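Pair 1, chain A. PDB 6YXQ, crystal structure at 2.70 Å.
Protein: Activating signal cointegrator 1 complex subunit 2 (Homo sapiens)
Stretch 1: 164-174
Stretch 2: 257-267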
# COMPACT_ATOMS: atom_id res chain seq x y z
N LYS A 164 -8.96 1.38 2.97
CA LYS A 164 -7.73 1.91 2.39
C LYS A 164 -6.84 2.54 3.46
O LYS A 164 -5.62 2.48 3.35
CB LYS A 164 -8.04 2.92 1.30
CG LYS A 164 -8.81 2.35 0.14
CD LYS A 164 -9.58 3.45 -0.57
CE LYS A 164 -8.89 3.86 -1.85
NZ LYS A 164 -9.52 3.19 -3.01
N ILE A 165 -7.44 3.14 4.48
CA ILE A 165 -6.63 3.72 5.55
C ILE A 165 -5.93 2.62 6.34
O ILE A 165 -4.73 2.72 6.65
CB ILE A 165 -7.50 4.61 6.45
CG1 ILE A 165 -7.88 5.89 5.71
CG2 ILE A 165 -6.76 4.92 7.75
CD1 ILE A 165 -8.97 6.68 6.39
N LEU A 166 -6.67 1.56 6.69
CA LEU A 166 -6.07 0.43 7.39
C LEU A 166 -4.94 -0.18 6.57
O LEU A 166 -3.85 -0.46 7.09
CB LEU A 166 -7.14 -0.61 7.70
CG LEU A 166 -7.86 -0.53 9.05
CD1 LEU A 166 -8.40 0.86 9.32
CD2 LEU A 166 -8.97 -1.55 9.11
N ASP A 167 -5.19 -0.39 5.27
CA ASP A 167 -4.16 -0.89 4.38
C ASP A 167 -2.95 0.04 4.39
O ASP A 167 -1.81 -0.41 4.49
CB ASP A 167 -4.71 -1.03 2.96
CG ASP A 167 -5.69 -2.18 2.83
OD1 ASP A 167 -5.46 -3.23 3.47
OD2 ASP A 167 -6.68 -2.03 2.07
N LEU A 168 -3.19 1.35 4.28
CA LEU A 168 -2.09 2.31 4.24
C LEU A 168 -1.21 2.17 5.47
O LEU A 168 0.02 2.16 5.36
CB LEU A 168 -2.64 3.73 4.15
CG LEU A 168 -3.00 4.22 2.75
CD1 LEU A 168 -3.70 5.56 2.83
CD2 LEU A 168 -1.74 4.29 1.90
N CYS A 169 -1.83 2.06 6.65
CA CYS A 169 -1.06 1.96 7.89
C CYS A 169 -0.26 0.67 7.96
O CYS A 169 0.94 0.71 8.24
CB CYS A 169 -1.97 2.07 9.12
SG CYS A 169 -2.87 3.60 9.24
N VAL A 170 -0.91 -0.47 7.73
CA VAL A 170 -0.16 -1.71 7.85
C VAL A 170 0.94 -1.78 6.80
O VAL A 170 1.98 -2.43 7.01
CB VAL A 170 -1.07 -2.94 7.78
CG1 VAL A 170 -1.72 -3.06 6.42
CG2 VAL A 170 -0.30 -4.21 8.10
N LEU A 171 0.77 -1.08 5.68
CA LEU A 171 1.75 -1.15 4.61
C LEU A 171 2.92 -0.19 4.82
O LEU A 171 4.07 -0.56 4.57
CB LEU A 171 1.09 -0.88 3.26
CG LEU A 171 0.21 -2.00 2.68
CD1 LEU A 171 -0.50 -1.52 1.42
CD2 LEU A 171 0.98 -3.29 2.41
N PHE A 172 2.67 1.03 5.29
CA PHE A 172 3.71 2.05 5.35
C PHE A 172 3.99 2.54 6.77
O PHE A 172 4.65 3.58 6.93
CB PHE A 172 3.37 3.25 4.46
CG PHE A 172 2.95 2.90 3.06
CD1 PHE A 172 3.90 2.72 2.07
CD2 PHE A 172 1.61 2.77 2.73
CE1 PHE A 172 3.51 2.40 0.77
CE2 PHE A 172 1.22 2.45 1.44
CZ PHE A 172 2.18 2.26 0.46
N GLY A 173 3.53 1.85 7.80
CA GLY A 173 3.59 2.44 9.12
C GLY A 173 4.86 2.16 9.89
O GLY A 173 5.23 2.93 10.78
N LYS A 174 5.53 1.05 9.59
CA LYS A 174 6.76 0.72 10.31
C LYS A 174 7.84 1.75 10.03
O LYS A 174 8.45 2.29 10.96
CB LYS A 174 7.24 -0.68 9.95
CG LYS A 174 8.09 -1.31 11.04
CD LYS A 174 9.12 -2.28 10.47
CE LYS A 174 9.81 -3.06 11.59
NZ LYS A 174 8.86 -4.00 12.26
N CYS A 257 -5.30 -8.86 13.15
CA CYS A 257 -4.70 -8.24 14.33
C CYS A 257 -3.59 -7.28 13.96
O CYS A 257 -3.50 -6.18 14.53
CB CYS A 257 -4.17 -9.29 15.30
SG CYS A 257 -5.37 -10.48 15.92
N THR A 258 -2.73 -7.66 13.02
CA THR A 258 -1.67 -6.76 12.59
C THR A 258 -2.23 -5.49 11.98
O THR A 258 -1.76 -4.39 12.28
CB THR A 258 -0.75 -7.48 11.60
OG1 THR A 258 -0.29 -8.70 12.19
CG2 THR A 258 0.43 -6.63 11.24
N THR A 259 -3.27 -5.61 11.14
CA THR A 259 -3.84 -4.43 10.50
C THR A 259 -4.49 -3.50 11.52
O THR A 259 -4.26 -2.29 11.50
CB THR A 259 -4.85 -4.85 9.43
OG1 THR A 259 -4.25 -5.80 8.56
CG2 THR A 259 -5.29 -3.64 8.63
N LEU A 260 -5.32 -4.06 12.40
CA LEU A 260 -5.94 -3.24 13.44
C LEU A 260 -4.89 -2.56 14.32
O LEU A 260 -4.99 -1.36 14.61
CB LEU A 260 -6.88 -4.10 14.29
CG LEU A 260 -8.17 -4.51 13.60
CD1 LEU A 260 -9.08 -5.26 14.56
CD2 LEU A 260 -8.86 -3.28 13.06
N TRP A 261 -3.87 -3.32 14.74
CA TRP A 261 -2.86 -2.74 15.60
C TRP A 261 -2.08 -1.64 14.89
O TRP A 261 -1.80 -0.60 15.48
CB TRP A 261 -1.91 -3.82 16.11
CG TRP A 261 -0.69 -3.24 16.71
CD1 TRP A 261 -0.54 -2.79 17.99
CD2 TRP A 261 0.54 -2.98 16.04
NE1 TRP A 261 0.73 -2.29 18.17
CE2 TRP A 261 1.42 -2.40 16.98
CE3 TRP A 261 1.00 -3.20 14.74
CZ2 TRP A 261 2.72 -2.03 16.66
CZ3 TRP A 261 2.30 -2.84 14.42
CH2 TRP A 261 3.14 -2.26 15.38
N ALA A 262 -1.70 -1.87 13.63
CA ALA A 262 -0.98 -0.84 12.89
C ALA A 262 -1.82 0.41 12.73
O ALA A 262 -1.32 1.54 12.85
CB ALA A 262 -0.55 -1.37 11.53
N PHE A 263 -3.12 0.24 12.46
CA PHE A 263 -3.99 1.40 12.33
C PHE A 263 -4.02 2.20 13.62
O PHE A 263 -3.93 3.43 13.60
CB PHE A 263 -5.40 0.97 11.94
CG PHE A 263 -6.38 2.10 11.95
CD1 PHE A 263 -6.13 3.26 11.24
CD2 PHE A 263 -7.55 2.01 12.69
CE1 PHE A 263 -7.03 4.30 11.25
CE2 PHE A 263 -8.46 3.05 12.70
CZ PHE A 263 -8.20 4.20 11.98
N LEU A 264 -4.13 1.51 14.77
CA LEU A 264 -4.20 2.25 16.03
C LEU A 264 -2.84 2.79 16.44
O LEU A 264 -2.78 3.75 17.22
CB LEU A 264 -4.78 1.37 17.13
CG LEU A 264 -6.27 1.08 16.94
CD1 LEU A 264 -6.77 0.17 18.04
CD2 LEU A 264 -7.08 2.37 16.88
N ASP A 265 -1.76 2.20 15.94
CA ASP A 265 -0.42 2.74 16.20
C ASP A 265 -0.21 4.04 15.43
O ASP A 265 0.41 4.97 15.95
CB ASP A 265 0.63 1.70 15.81
CG ASP A 265 2.06 2.22 15.94
OD1 ASP A 265 2.50 2.51 17.07
OD2 ASP A 265 2.75 2.31 14.90
N ILE A 266 -0.75 4.12 14.22
CA ILE A 266 -0.64 5.36 13.46
C ILE A 266 -1.62 6.41 13.99
O ILE A 266 -1.25 7.58 14.14
CB ILE A 266 -0.86 5.11 11.96
CG1 ILE A 266 0.26 4.21 11.42
CG2 ILE A 266 -0.89 6.43 11.20
CD1 ILE A 266 1.63 4.86 11.45
N PHE A 267 -2.86 6.02 14.28
CA PHE A 267 -3.95 6.95 14.58
C PHE A 267 -4.68 6.53 15.84
O PHE A 267 -5.82 6.04 15.78
CB PHE A 267 -4.92 7.01 13.40
CG PHE A 267 -5.94 8.10 13.51
CD1 PHE A 267 -5.54 9.43 13.56
CD2 PHE A 267 -7.29 7.80 13.57
CE1 PHE A 267 -6.48 10.45 13.65
CE2 PHE A 267 -8.23 8.82 13.66
CZ PHE A 267 -7.83 10.14 13.71

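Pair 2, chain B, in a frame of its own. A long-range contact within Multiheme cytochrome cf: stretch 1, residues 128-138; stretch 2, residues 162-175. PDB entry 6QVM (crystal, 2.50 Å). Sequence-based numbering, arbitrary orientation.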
# COMPACT_ATOMS: atom_id res chain seq x y z
N THR B 128 -23.17 -30.57 -29.09
CA THR B 128 -24.33 -31.36 -29.44
C THR B 128 -25.18 -31.61 -28.20
O THR B 128 -24.74 -31.42 -27.07
CB THR B 128 -23.93 -32.70 -30.08
OG1 THR B 128 -23.23 -33.51 -29.12
CG2 THR B 128 -23.05 -32.47 -31.30
N LYS B 129 -26.42 -32.03 -28.45
CA LYS B 129 -27.39 -32.23 -27.37
C LYS B 129 -26.91 -33.26 -26.36
O LYS B 129 -27.21 -33.14 -25.17
CB LYS B 129 -28.73 -32.64 -27.97
CG LYS B 129 -29.90 -32.65 -27.01
CD LYS B 129 -31.18 -32.36 -27.77
CE LYS B 129 -32.42 -32.60 -26.93
NZ LYS B 129 -33.64 -32.26 -27.71
N GLN B 130 -26.14 -34.26 -26.80
CA GLN B 130 -25.73 -35.30 -25.88
C GLN B 130 -24.53 -34.87 -25.05
O GLN B 130 -24.43 -35.21 -23.87
CB GLN B 130 -25.42 -36.60 -26.63
CG GLN B 130 -24.21 -36.54 -27.55
CD GLN B 130 -23.96 -37.86 -28.25
OE1 GLN B 130 -23.77 -38.89 -27.61
NE2 GLN B 130 -23.96 -37.83 -29.58
N ARG B 131 -23.61 -34.09 -25.63
CA ARG B 131 -22.47 -33.66 -24.84
C ARG B 131 -22.79 -32.43 -24.00
O ARG B 131 -22.10 -32.17 -23.00
CB ARG B 131 -21.25 -33.43 -25.73
CG ARG B 131 -20.29 -34.62 -25.66
CD ARG B 131 -19.09 -34.53 -26.56
NE ARG B 131 -17.96 -33.79 -25.98
CZ ARG B 131 -17.29 -34.15 -24.89
NH1 ARG B 131 -16.27 -33.42 -24.46
NH2 ARG B 131 -17.63 -35.24 -24.21
N LEU B 132 -23.82 -31.68 -24.36
CA LEU B 132 -24.35 -30.68 -23.43
C LEU B 132 -24.90 -31.36 -22.18
O LEU B 132 -24.69 -30.87 -21.06
CB LEU B 132 -25.44 -29.84 -24.10
CG LEU B 132 -26.19 -28.89 -23.16
CD1 LEU B 132 -25.25 -27.81 -22.62
CD2 LEU B 132 -27.39 -28.26 -23.85
N ALA B 133 -25.60 -32.48 -22.35
CA ALA B 133 -26.10 -33.22 -21.20
C ALA B 133 -24.95 -33.78 -20.36
O ALA B 133 -25.08 -33.89 -19.13
CB ALA B 133 -27.02 -34.35 -21.66
N TYR B 134 -23.83 -34.12 -20.99
CA TYR B 134 -22.66 -34.60 -20.26
C TYR B 134 -22.01 -33.47 -19.48
O TYR B 134 -21.82 -33.56 -18.26
CB TYR B 134 -21.67 -35.24 -21.23
CG TYR B 134 -20.37 -35.69 -20.62
CD1 TYR B 134 -20.33 -36.70 -19.66
CD2 TYR B 134 -19.16 -35.12 -21.02
CE1 TYR B 134 -19.13 -37.12 -19.11
CE2 TYR B 134 -17.96 -35.53 -20.48
CZ TYR B 134 -17.95 -36.53 -19.53
OH TYR B 134 -16.75 -36.94 -18.99
N PHE B 135 -21.66 -32.37 -20.18
CA PHE B 135 -21.09 -31.21 -19.51
C PHE B 135 -21.98 -30.73 -18.37
O PHE B 135 -21.49 -30.29 -17.33
CB PHE B 135 -20.87 -30.07 -20.51
CG PHE B 135 -19.85 -30.35 -21.55
CD1 PHE B 135 -18.81 -31.23 -21.31
CD2 PHE B 135 -19.91 -29.73 -22.78
CE1 PHE B 135 -17.85 -31.49 -22.28
CE2 PHE B 135 -18.96 -29.98 -23.76
CZ PHE B 135 -17.93 -30.86 -23.51
N LEU B 136 -23.30 -30.82 -18.56
CA LEU B 136 -24.22 -30.41 -17.50
C LEU B 136 -24.13 -31.33 -16.29
O LEU B 136 -24.32 -30.88 -15.16
CB LEU B 136 -25.65 -30.39 -18.04
CG LEU B 136 -26.68 -29.73 -17.12
CD1 LEU B 136 -26.30 -28.29 -16.84
CD2 LEU B 136 -28.05 -29.81 -17.75
N MET B 137 -23.84 -32.61 -16.51
CA MET B 137 -23.68 -33.53 -15.39
C MET B 137 -22.42 -33.22 -14.60
O MET B 137 -22.44 -33.22 -13.37
CB MET B 137 -23.67 -34.97 -15.91
CG MET B 137 -23.34 -35.99 -14.85
SD MET B 137 -22.79 -37.55 -15.57
CE MET B 137 -21.27 -37.02 -16.36
N VAL B 138 -21.31 -32.97 -15.30
CA VAL B 138 -20.07 -32.56 -14.64
C VAL B 138 -20.30 -31.29 -13.84
O VAL B 138 -20.04 -31.24 -12.63
CB VAL B 138 -18.95 -32.37 -15.67
CG1 VAL B 138 -17.67 -31.92 -14.98
CG2 VAL B 138 -18.72 -33.63 -16.47
N LYS B 162 -28.55 -44.24 -30.01
CA LYS B 162 -27.84 -43.38 -30.95
C LYS B 162 -26.88 -42.42 -30.25
O LYS B 162 -26.23 -41.62 -30.93
CB LYS B 162 -28.83 -42.58 -31.80
CG LYS B 162 -29.27 -43.28 -33.07
CD LYS B 162 -30.12 -42.35 -33.92
N ALA B 163 -26.79 -42.48 -28.93
CA ALA B 163 -25.84 -41.67 -28.17
C ALA B 163 -24.68 -42.54 -27.71
O ALA B 163 -24.88 -43.71 -27.35
CB ALA B 163 -26.51 -41.03 -26.95
N ALA B 164 -23.48 -41.97 -27.74
CA ALA B 164 -22.32 -42.66 -27.22
C ALA B 164 -22.57 -43.06 -25.77
O ALA B 164 -23.37 -42.43 -25.08
CB ALA B 164 -21.07 -41.78 -27.31
N SER B 165 -21.88 -44.11 -25.34
CA SER B 165 -22.12 -44.70 -24.02
C SER B 165 -21.97 -43.67 -22.91
O SER B 165 -22.76 -43.65 -21.95
CB SER B 165 -21.19 -45.88 -23.79
OG SER B 165 -21.41 -46.89 -24.77
N ALA B 166 -20.99 -42.77 -23.03
CA ALA B 166 -20.73 -41.80 -21.98
C ALA B 166 -21.95 -40.92 -21.70
O ALA B 166 -22.26 -40.64 -20.54
CB ALA B 166 -19.52 -40.95 -22.35
N ASN B 167 -22.66 -40.52 -22.75
CA ASN B 167 -23.71 -39.51 -22.64
C ASN B 167 -25.11 -40.10 -22.47
O ASN B 167 -26.07 -39.34 -22.34
CB ASN B 167 -23.68 -38.60 -23.87
CG ASN B 167 -22.28 -38.18 -24.26
OD1 ASN B 167 -21.41 -38.01 -23.41
ND2 ASN B 167 -22.05 -38.03 -25.56
N GLN B 168 -25.25 -41.43 -22.45
CA GLN B 168 -26.57 -42.04 -22.53
C GLN B 168 -27.39 -41.77 -21.28
O GLN B 168 -28.50 -41.22 -21.35
CB GLN B 168 -26.45 -43.54 -22.78
CG GLN B 168 -26.20 -43.91 -24.24
CD GLN B 168 -26.24 -45.40 -24.47
OE1 GLN B 168 -26.10 -46.19 -23.54
NE2 GLN B 168 -26.44 -45.80 -25.72
N LYS B 169 -26.87 -42.16 -20.12
CA LYS B 169 -27.61 -41.97 -18.88
C LYS B 169 -27.77 -40.49 -18.55
O LYS B 169 -28.79 -40.07 -18.00
CB LYS B 169 -26.93 -42.70 -17.73
CG LYS B 169 -26.00 -43.82 -18.19
CD LYS B 169 -25.70 -44.78 -17.05
CE LYS B 169 -26.89 -45.68 -16.78
NZ LYS B 169 -26.76 -46.38 -15.47
N ALA B 170 -26.76 -39.68 -18.89
CA ALA B 170 -26.82 -38.25 -18.61
C ALA B 170 -27.93 -37.58 -19.41
O ALA B 170 -28.65 -36.71 -18.90
CB ALA B 170 -25.48 -37.59 -18.90
N LEU B 171 -28.08 -37.97 -20.68
CA LEU B 171 -29.09 -37.35 -21.52
C LEU B 171 -30.50 -37.63 -21.02
O LEU B 171 -31.40 -36.80 -21.20
CB LEU B 171 -28.92 -37.84 -22.96
CG LEU B 171 -29.74 -37.20 -24.09
CD1 LEU B 171 -29.63 -35.68 -24.05
CD2 LEU B 171 -29.26 -37.73 -25.43
N VAL B 172 -30.71 -38.79 -20.38
CA VAL B 172 -32.03 -39.11 -19.85
C VAL B 172 -32.25 -38.41 -18.51
O VAL B 172 -33.35 -37.91 -18.23
CB VAL B 172 -32.19 -40.64 -19.73
CG1 VAL B 172 -33.56 -40.99 -19.20
CG2 VAL B 172 -31.93 -41.29 -21.07
N TRP B 173 -31.22 -38.37 -17.67
CA TRP B 173 -31.29 -37.59 -16.43
C TRP B 173 -31.65 -36.14 -16.72
O TRP B 173 -32.51 -35.55 -16.06
CB TRP B 173 -29.95 -37.66 -15.68
CG TRP B 173 -29.75 -36.55 -14.69
CD1 TRP B 173 -30.35 -36.43 -13.46
CD2 TRP B 173 -28.90 -35.41 -14.84
NE1 TRP B 173 -29.92 -35.28 -12.84
CE2 TRP B 173 -29.03 -34.63 -13.67
CE3 TRP B 173 -28.05 -34.96 -15.85
CZ2 TRP B 173 -28.34 -33.44 -13.48
CZ3 TRP B 173 -27.35 -33.78 -15.66
CH2 TRP B 173 -27.50 -33.03 -14.49
N ALA B 174 -31.01 -35.56 -17.73
CA ALA B 174 -31.26 -34.16 -18.06
C ALA B 174 -32.69 -33.93 -18.54
O ALA B 174 -33.23 -32.83 -18.37
CB ALA B 174 -30.26 -33.68 -19.12
N VAL B 175 -33.31 -34.94 -19.14
CA VAL B 175 -34.69 -34.81 -19.62
C VAL B 175 -35.69 -35.07 -18.51
O VAL B 175 -36.73 -34.42 -18.43
CB VAL B 175 -34.91 -35.73 -20.83
CG1 VAL B 175 -36.38 -35.82 -21.18
CG2 VAL B 175 -34.12 -35.22 -22.03

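In both pairs two helices cross nearly at right angles. The angle between their N-to-C directions is 87° in pair 1 and 78° in pair 2, the axes approach to 7.9 and 8.1 Å, and the backbones of 14 central residues superpose with an RMSD of 0.5 Å. Helices that cross so steeply touch over a short patch, so a few positions carry the contact, and axes this close favour small residues at the centre.

The closest match is Ala A262 with Ala B170, whose CB points toward the other helix in both. A methyl group lets the backbones approach: Ala A262 CB lies 3.7 Å from Val A170 CA, and Ala B170 CB lies 3.7 Å from Ala B133 O. Facing this alanine is a second small residue, Cys A169 in pair 1 and Ala B133 in pair 2. The cysteine uses its sulfur to reach further, with Cys A169 SG 3.7 Å from Ile A266 CB and 3.8 Å from Phe A263 CD1, at the edge of the phenylalanine ring. Ala B133 has no such extension, but Ala B133 CB is 3.6 Å from Leu B171 CA and 3.8 Å from Leu B171 CD1.

The partners of this residue also differ. Phe A263 matches Leu B171, and both set a bulky apolar side chain beside the small residue. The flat ring of Phe A263 offers a face to Leu A166, whose CD1 stands 3.7 Å from the ring centroid in a CH-pi contact, while Ile A165 CG2 packs 3.6 Å from Phe A263 CE1. In pair 2 the position of Ile A165 is taken by Lys B129, whose aliphatic CG lies 4.2 Å from Leu B171 CD1; its NZ is hydrogen-bonded elsewhere in the structure. Ile A266 and Ala B174 also match: the branched isoleucine meets the sulfur, whereas Ala B174 CB lies 4.2 Å from Ala B133 CB.

The sharpest change of chemistry comes where Leu A166 matches Gln B130; their partners across the interface, Thr A259 and Asn B167, match each other. In pair 1 the contact is apolar, Leu A166 CB lying 3.7 Å from the methyl Thr A259 CG2. In pair 2 it is polar: Gln B130 OE1 accepts hydrogen bonds from Asn B167 ND2 at 2.8 Å and from Ala B164 N at 3.1 Å. An amide oxygen suits this place because it can accept both, one from a side chain and one from the backbone.

Val A170 matches Tyr B134. The compact valine points toward the partner, Val A170 CB lying 4.1 Å from Ala A262 CB. The CA-to-CB bond of Tyr B134 points sideways, and Tyr B134 CB lies 3.5 Å from Asn B167 OD1. Phe A172 falls near Leu B136, though less exactly; Leu B136 points toward the other helix and Leu B136 CG lies 4.3 Å from Trp B173 CH2, whereas the CA-to-CB bond of Phe A172 points sideways and its side chain makes no contact. Finally, Asp A265 coincides with Trp B173. Both point toward the other helix, but the short aspartate makes no contact there, while the indole reaches the partner helix, with Trp B173 CZ3 3.9 Å from Met B137 CB.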